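Local coordinates for glutathione S-transferase (PDB 6J3E), which binds glutathione and, as a serine-type fungal glutathione S-transferase, probably catalyses its transfer to electrophilic substrates, at residues Val102-Pro105 and Pro106-Ala110; Gly183-Ala186 and Lys187-Ala191; Ile209-Val212 and Gly213-Trp217. All blocks are in the same frame, centred on the assembly; numbering follows the deposited sequence.

In the fold
The three contacts are all local, yet they differ with their place in the glutathione S-transferase fold. Contact 3 is the buried one, midway along helix 206-222 and beside the glutathione site. Contacts 1 and 2 are only partly buried and both reach the second subunit, one where the chain enters helix 109-136 and the other near the end of helix 169-189. Neither stands apart from the core: Val103 of contact 1 packs on Ile209 of contact 3, and Ile185 of contact 2 on Ile211. Contact 1 rests on prolines and a hydroxyl, contact 2 on an indole laid over a carbonyl, contact 3 on an indole edge set against one, with aliphatic branches and helix bonding.

Contact 1 of 3, residues Val102-Pro105 and Pro106-Ala110; sequences VVIP and PETDA
Ile104 meets Asp109 through its CG2 methyl, the branch anti to the backbone N, which faces Asp109 at the start of the helix. It lies 3.6 Å from OD2 of Asp109 and 3.7 Å from CA of Asp109, touching the carboxylate and the main chain together. The OD2 of Asp109 has a stronger partner outside this turn, Arg91, with which it forms a salt bridge; the methyl lies against a carboxylate already engaged.

Pro105 follows and carries the polar part of the turn. Its carbonyl oxygen takes two bonds from a single residue. The Thr108 amide N donates to Pro105 O over 2.8 Å, from above the carbonyl plane, whereas Thr108 OG1 donates to Pro105 O over a short 2.5 Å, in that plane and on a lone pair. The hydroxyl can do this because chi1 of 68° sets OG1 between the backbone N and the carbonyl carbon. The same OG1 also touches the ring, 3.4 Å from CG of Pro105. Pro106 joins on, its CD 3.8 Å from CB of Pro105. Lacking an amide hydrogen, it suits the first turn of a helix, and its O accepts the Asp109 N at 3.2 Å, a second turn of 3-10 type.

This is the connection between the thioredoxin-like domain and the all-helical domain. Val103 N and Ile104 N donate to Asp94 OD1 and OD2 of helix 86-96 respectively, while Thr108 also packs on Leu111 of the second subunit. Val103 rests on Ala90 of helix 86-96 and on Tyr206 and Ile209 of helix 206-222, which places the linker between those two helices just before helix 109-136 begins.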
loop_
_atom_site.group_PDB
_atom_site.type_symbol
_atom_site.label_atom_id
_atom_site.label_comp_id
_atom_site.label_asym_id
_atom_site.label_seq_id
_atom_site.Cartn_x
_atom_site.Cartn_y
_atom_site.Cartn_z
ATOM N N VAL A 102 -0.129 22.872 0.107
ATOM C CA VAL A 102 0.685 21.669 0.253
ATOM C C VAL A 102 -0.119 20.435 -0.134
ATOM O O VAL A 102 -1.295 20.299 0.239
ATOM C CB VAL A 102 1.194 21.560 1.698
ATOM C CG1 VAL A 102 1.778 20.186 1.960
ATOM C CG2 VAL A 102 2.231 22.644 1.977
ATOM N N VAL A 103 0.503 19.521 -0.892
ATOM C CA VAL A 103 -0.151 18.261 -1.229
ATOM C C VAL A 103 0.459 17.057 -0.518
ATOM O O VAL A 103 -0.231 16.038 -0.376
ATOM C CB VAL A 103 -0.197 18.013 -2.751
ATOM C CG1 VAL A 103 -0.972 19.120 -3.453
ATOM C CG2 VAL A 103 1.185 17.834 -3.334
ATOM N N ILE A 104 1.697 17.132 -0.045
ATOM C CA ILE A 104 2.235 16.027 0.752
ATOM C C ILE A 104 2.754 16.568 2.076
ATOM O O ILE A 104 3.972 16.725 2.234
ATOM C CB ILE A 104 3.344 15.264 0.003
ATOM C CG1 ILE A 104 2.816 14.730 -1.335
ATOM C CG2 ILE A 104 3.902 14.118 0.868
ATOM C CD1 ILE A 104 3.800 13.841 -2.076
ATOM N N PRO A 105 1.887 16.848 3.049
ATOM C CA PRO A 105 2.356 17.346 4.351
ATOM C C PRO A 105 3.406 16.417 4.930
ATOM O O PRO A 105 3.290 15.189 4.805
ATOM C CB PRO A 105 1.084 17.371 5.217
ATOM C CG PRO A 105 0.027 16.726 4.416
ATOM C CD PRO A 105 0.425 16.752 2.986
ATOM N N PRO A 106 4.458 16.970 5.542
ATOM C CA PRO A 106 5.652 16.153 5.837
ATOM C C PRO A 106 5.392 14.932 6.704
ATOM O O PRO A 106 6.039 13.900 6.496
ATOM C CB PRO A 106 6.586 17.151 6.541
ATOM C CG PRO A 106 6.197 18.453 5.985
ATOM C CD PRO A 106 4.707 18.403 5.749
ATOM N N GLU A 107 4.489 15.024 7.686
ATOM C CA GLU A 107 4.203 13.868 8.523
ATOM C C GLU A 107 3.556 12.735 7.738
ATOM O O GLU A 107 3.523 11.603 8.232
ATOM C CB GLU A 107 3.293 14.259 9.685
ATOM C CG GLU A 107 3.989 14.969 10.817
ATOM C CD GLU A 107 3.115 15.110 12.065
ATOM O OE1 GLU A 107 2.053 14.450 12.144
ATOM O OE2 GLU A 107 3.505 15.882 12.969
ATOM N N THR A 108 3.057 13.009 6.529
ATOM C CA THR A 108 2.386 12.021 5.687
ATOM C C THR A 108 3.251 11.514 4.544
ATOM O O THR A 108 2.753 10.765 3.697
ATOM C CB THR A 108 1.099 12.601 5.096
ATOM O OG1 THR A 108 1.427 13.639 4.157
ATOM C CG2 THR A 108 0.204 13.161 6.203
ATOM N N ASP A 109 4.528 11.891 4.500
ATOM C CA ASP A 109 5.311 11.660 3.290
ATOM C C ASP A 109 5.611 10.182 3.094
ATOM O O ASP A 109 5.453 9.647 1.987
ATOM C CB ASP A 109 6.602 12.459 3.340
ATOM C CG ASP A 109 7.441 12.251 2.115
ATOM O OD1 ASP A 109 8.144 11.222 2.036
ATOM O OD2 ASP A 109 7.390 13.116 1.227
ATOM N N ALA A 110 6.068 9.505 4.154
ATOM C CA ALA A 110 6.303 8.071 4.053
ATOM C C ALA A 110 4.993 7.309 3.842
ATOM O O ALA A 110 4.943 6.364 3.051
ATOM C CB ALA A 110 7.055 7.579 5.283
#

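Contact 2 of 3, residues Gly183-Ala186 and Lys187-Ala191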
loop_
_atom_site.group_PDB
_atom_site.type_symbol
_atom_site.label_atom_id
_atom_site.label_comp_id
_atom_site.label_asym_id
_atom_site.label_seq_id
_atom_site.Cartn_x
_atom_site.Cartn_y
_atom_site.Cartn_z
ATOM N N GLY A 183 -12.895 -0.925 -4.322
ATOM C CA GLY A 183 -13.583 -1.223 -3.081
ATOM C C GLY A 183 -12.649 -1.219 -1.893
ATOM O O GLY A 183 -13.061 -0.913 -0.771
ATOM N N GLN A 184 -11.384 -1.553 -2.117
ATOM C CA GLN A 184 -10.412 -1.428 -1.051
ATOM C C GLN A 184 -10.112 0.032 -0.769
ATOM O O GLN A 184 -9.908 0.419 0.388
ATOM C CB GLN A 184 -9.139 -2.170 -1.414
ATOM C CG GLN A 184 -9.366 -3.612 -1.701
ATOM C CD GLN A 184 -8.148 -4.208 -2.346
ATOM O OE1 GLN A 184 -8.124 -4.458 -3.557
ATOM N NE2 GLN A 184 -7.105 -4.425 -1.547
ATOM N N ILE A 185 -10.072 0.867 -1.804
ATOM C CA ILE A 185 -9.837 2.276 -1.529
ATOM C C ILE A 185 -10.986 2.826 -0.700
ATOM O O ILE A 185 -10.768 3.507 0.311
ATOM C CB ILE A 185 -9.638 3.076 -2.828
ATOM C CG1 ILE A 185 -8.506 2.481 -3.665
ATOM C CG2 ILE A 185 -9.292 4.541 -2.500
ATOM C CD1 ILE A 185 -8.052 3.428 -4.780
ATOM N N ALA A 186 -12.221 2.483 -1.080
ATOM C CA ALA A 186 -13.384 2.952 -0.340
ATOM C C ALA A 186 -13.306 2.532 1.119
ATOM O O ALA A 186 -13.525 3.353 2.015
ATOM C CB ALA A 186 -14.670 2.438 -0.986
ATOM N N LYS A 187 -12.944 1.271 1.377
ATOM C CA LYS A 187 -12.801 0.818 2.755
ATOM C C LYS A 187 -11.678 1.569 3.474
ATOM O O LYS A 187 -11.837 1.956 4.637
ATOM C CB LYS A 187 -12.590 -0.702 2.792
ATOM C CG LYS A 187 -13.902 -1.516 2.875
ATOM C CD LYS A 187 -14.927 -0.832 3.838
ATOM C CE LYS A 187 -15.713 -1.821 4.716
ATOM N NZ LYS A 187 -16.188 -1.195 6.000
ATOM N N TRP A 188 -10.556 1.843 2.788
ATOM C CA TRP A 188 -9.517 2.669 3.407
ATOM C C TRP A 188 -10.059 4.027 3.839
ATOM O O TRP A 188 -9.683 4.541 4.897
ATOM C CB TRP A 188 -8.350 2.890 2.456
ATOM C CG TRP A 188 -7.729 1.661 1.973
ATOM C CD1 TRP A 188 -7.862 0.410 2.490
ATOM C CD2 TRP A 188 -6.871 1.542 0.837
ATOM N NE1 TRP A 188 -7.132 -0.483 1.746
ATOM C CE2 TRP A 188 -6.515 0.188 0.723
ATOM C CE3 TRP A 188 -6.368 2.453 -0.095
ATOM C CZ2 TRP A 188 -5.679 -0.279 -0.283
ATOM C CZ3 TRP A 188 -5.542 1.985 -1.096
ATOM C CH2 TRP A 188 -5.206 0.633 -1.179
ATOM N N LEU A 189 -10.921 4.630 3.012
ATOM C CA LEU A 189 -11.421 5.979 3.232
ATOM C C LEU A 189 -12.500 6.050 4.297
ATOM O O LEU A 189 -12.868 7.164 4.685
ATOM C CB LEU A 189 -11.968 6.570 1.934
ATOM C CG LEU A 189 -10.826 6.983 1.037
ATOM C CD1 LEU A 189 -11.330 7.358 -0.368
ATOM C CD2 LEU A 189 -10.073 8.143 1.716
ATOM N N SER A 190 -13.010 4.896 4.756
ATOM C CA SER A 190 -14.015 4.815 5.807
ATOM C C SER A 190 -13.585 3.875 6.935
ATOM O O SER A 190 -14.434 3.387 7.690
ATOM C CB SER A 190 -15.336 4.359 5.205
ATOM O OG SER A 190 -15.165 3.053 4.701
ATOM N N ALA A 191 -12.277 3.629 7.070
ATOM C CA ALA A 191 -11.764 2.623 7.995
ATOM C C ALA A 191 -11.996 2.959 9.462
ATOM O O ALA A 191 -11.956 2.051 10.298
ATOM C CB ALA A 191 -10.270 2.430 7.768
HETATM O O HOH W 1 -7.366 -3.572 1.778
#
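Trp188 lays one face of its indole over the peptide that joins Gln184 to Ile185, with CD1 of the ring only 2.9 Å from Gln184 O. A chi1 of -57°, which puts CG anti to the carbonyl carbon, folds the ring back along the helix in this way. Apolar contact continues at the benzo end, where Ile185 CG1 is 4.0 Å from Trp188 CZ3. The Ile185 and Leu189 side chains run alongside each other, CG2 of Ile185 meeting CD1 of Leu189 at 4.1 Å.

These residues belong to the C-terminal part of helix 169-189, in the all-helical C-terminal domain. Ile185 faces helices 109-136 and 235-247, and Trp188 reaches Ala118 and, across the dimer interface, Ala114 of the second subunit.

The hydrogen bonds are mostly those of a regular helix, such as Trp188 N to Gln184 O at 2.9 Å. Ser190 adds a side-chain bond, OG donating to Ala186 O over 3.2 Å. A water lying in the indole plane accepts from Trp188 NE1 at 3.1 Å and, weakly, from Gln184 NE2. An alanine in place of Trp188 would probably leave the peptide uncovered, open a gap towards Ala118 and Ala114 of the second subunit, and deprive the water of its indole donor.

Contact 3 of 3, residues Ile209-Val212 and Gly213-Trp217; sequences ITIV and GWVIW
Trp214 turns the pyrrole edge of its indole to the preceding helical turn, where CD1 lies 3.1 Å from Thr210 O, in the plane of the ring. The setting is a buried part of helix 206-222, in the all-helical C-terminal domain of the glutathione S-transferase fold. With chi1 at -70° the pyrrole edge faces Thr210, while the benzo part runs the other way; the ring lies beside helix 22-34, where it reaches Lys26 and comes near Asn23, both glutathione-binding residues, and it also meets the ring of Phe119. Thr210 O also accepts a weak hydrogen bond from Trp214 N, 3.3 Å away. The hydroxyl of Thr210 has its own partner in Tyr206 O.

On another side of the helix aliphatic branches meet. Ile211 and Val215 run alongside each other, CG2 of Ile211 touching CG2 of Val215 at 4.1 Å, and Val215 also packs on Leu244 of helix 235-247. Their backbones are joined by a bond from Val215 N to Ile211 O, 2.9 Å. One residue further on, Val212 O accepts from Ile216 N at 2.9 Å while CG2 of Ile216 closes to 3.3 Å from Val212 O.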
loop_
_atom_site.group_PDB
_atom_site.type_symbol
_atom_site.label_atom_id
_atom_site.label_comp_id
_atom_site.label_asym_id
_atom_site.label_seq_id
_atom_site.Cartn_x
_atom_site.Cartn_y
_atom_site.Cartn_z
ATOM N N ILE A 209 -5.179 13.360 -5.347
ATOM C CA ILE A 209 -4.830 13.700 -6.718
ATOM C C ILE A 209 -4.494 12.439 -7.483
ATOM O O ILE A 209 -4.863 12.286 -8.654
ATOM C CB ILE A 209 -3.669 14.715 -6.726
ATOM C CG1 ILE A 209 -4.109 16.004 -6.047
ATOM C CG2 ILE A 209 -3.181 14.993 -8.148
ATOM C CD1 ILE A 209 -3.001 17.008 -5.845
ATOM N N THR A 210 -3.837 11.487 -6.810
ATOM C CA THR A 210 -3.490 10.220 -7.451
ATOM C C THR A 210 -4.730 9.513 -7.978
ATOM O O THR A 210 -4.734 8.986 -9.098
ATOM C CB THR A 210 -2.755 9.320 -6.463
ATOM O OG1 THR A 210 -1.513 9.927 -6.084
ATOM C CG2 THR A 210 -2.487 7.962 -7.073
ATOM N N ILE A 211 -5.797 9.497 -7.187
ATOM C CA ILE A 211 -6.988 8.755 -7.575
ATOM C C ILE A 211 -7.666 9.427 -8.764
ATOM O O ILE A 211 -7.989 8.776 -9.763
ATOM C CB ILE A 211 -7.927 8.600 -6.362
ATOM C CG1 ILE A 211 -7.188 7.848 -5.247
ATOM C CG2 ILE A 211 -9.172 7.858 -6.742
ATOM C CD1 ILE A 211 -7.929 7.772 -3.952
ATOM N N VAL A 212 -7.860 10.743 -8.697
ATOM C CA VAL A 212 -8.571 11.397 -9.791
ATOM C C VAL A 212 -7.722 11.380 -11.055
ATOM O O VAL A 212 -8.255 11.402 -12.170
ATOM C CB VAL A 212 -8.994 12.826 -9.390
ATOM C CG1 VAL A 212 -10.058 12.766 -8.291
ATOM C CG2 VAL A 212 -7.791 13.612 -8.930
ATOM N N GLY A 213 -6.398 11.326 -10.910
ATOM C CA GLY A 213 -5.560 11.142 -12.081
ATOM C C GLY A 213 -5.951 9.901 -12.859
ATOM O O GLY A 213 -6.201 9.955 -14.071
ATOM N N TRP A 214 -6.030 8.765 -12.169
ATOM C CA TRP A 214 -6.301 7.535 -12.888
ATOM C C TRP A 214 -7.770 7.441 -13.271
ATOM O O TRP A 214 -8.091 6.887 -14.327
ATOM C CB TRP A 214 -5.845 6.331 -12.055
ATOM C CG TRP A 214 -4.353 6.243 -11.964
ATOM C CD1 TRP A 214 -3.536 6.947 -11.109
ATOM C CD2 TRP A 214 -3.483 5.432 -12.767
ATOM N NE1 TRP A 214 -2.217 6.625 -11.338
ATOM C CE2 TRP A 214 -2.153 5.699 -12.349
ATOM C CE3 TRP A 214 -3.692 4.515 -13.799
ATOM C CZ2 TRP A 214 -1.042 5.073 -12.931
ATOM C CZ3 TRP A 214 -2.592 3.894 -14.372
ATOM C CH2 TRP A 214 -1.279 4.179 -13.937
ATOM N N VAL A 215 -8.667 8.009 -12.460
ATOM C CA VAL A 215 -10.088 7.915 -12.772
ATOM C C VAL A 215 -10.425 8.779 -13.976
ATOM O O VAL A 215 -11.194 8.363 -14.850
ATOM C CB VAL A 215 -10.944 8.279 -11.545
ATOM C CG1 VAL A 215 -12.416 8.383 -11.927
ATOM C CG2 VAL A 215 -10.779 7.229 -10.492
ATOM N N ILE A 216 -9.832 9.974 -14.069
ATOM C CA ILE A 216 -10.122 10.836 -15.217
ATOM C C ILE A 216 -9.607 10.195 -16.501
ATOM O O ILE A 216 -10.187 10.383 -17.580
ATOM C CB ILE A 216 -9.558 12.260 -15.007
ATOM C CG1 ILE A 216 -10.336 13.256 -15.853
ATOM C CG2 ILE A 216 -8.078 12.368 -15.371
ATOM C CD1 ILE A 216 -11.804 13.243 -15.579
ATOM N N TRP A 217 -8.535 9.403 -16.400
ATOM C CA TRP A 217 -8.063 8.606 -17.529
ATOM C C TRP A 217 -9.139 7.640 -17.990
ATOM O O TRP A 217 -9.411 7.508 -19.190
ATOM C CB TRP A 217 -6.792 7.851 -17.118
ATOM C CG TRP A 217 -6.219 6.875 -18.115
ATOM C CD1 TRP A 217 -6.083 7.048 -19.472
ATOM C CD2 TRP A 217 -5.699 5.569 -17.826
ATOM N NE1 TRP A 217 -5.496 5.945 -20.028
ATOM C CE2 TRP A 217 -5.250 5.021 -19.047
ATOM C CE3 TRP A 217 -5.551 4.817 -16.650
ATOM C CZ2 TRP A 217 -4.668 3.759 -19.125
ATOM C CZ3 TRP A 217 -4.986 3.562 -16.731
ATOM C CH2 TRP A 217 -4.542 3.046 -17.961
#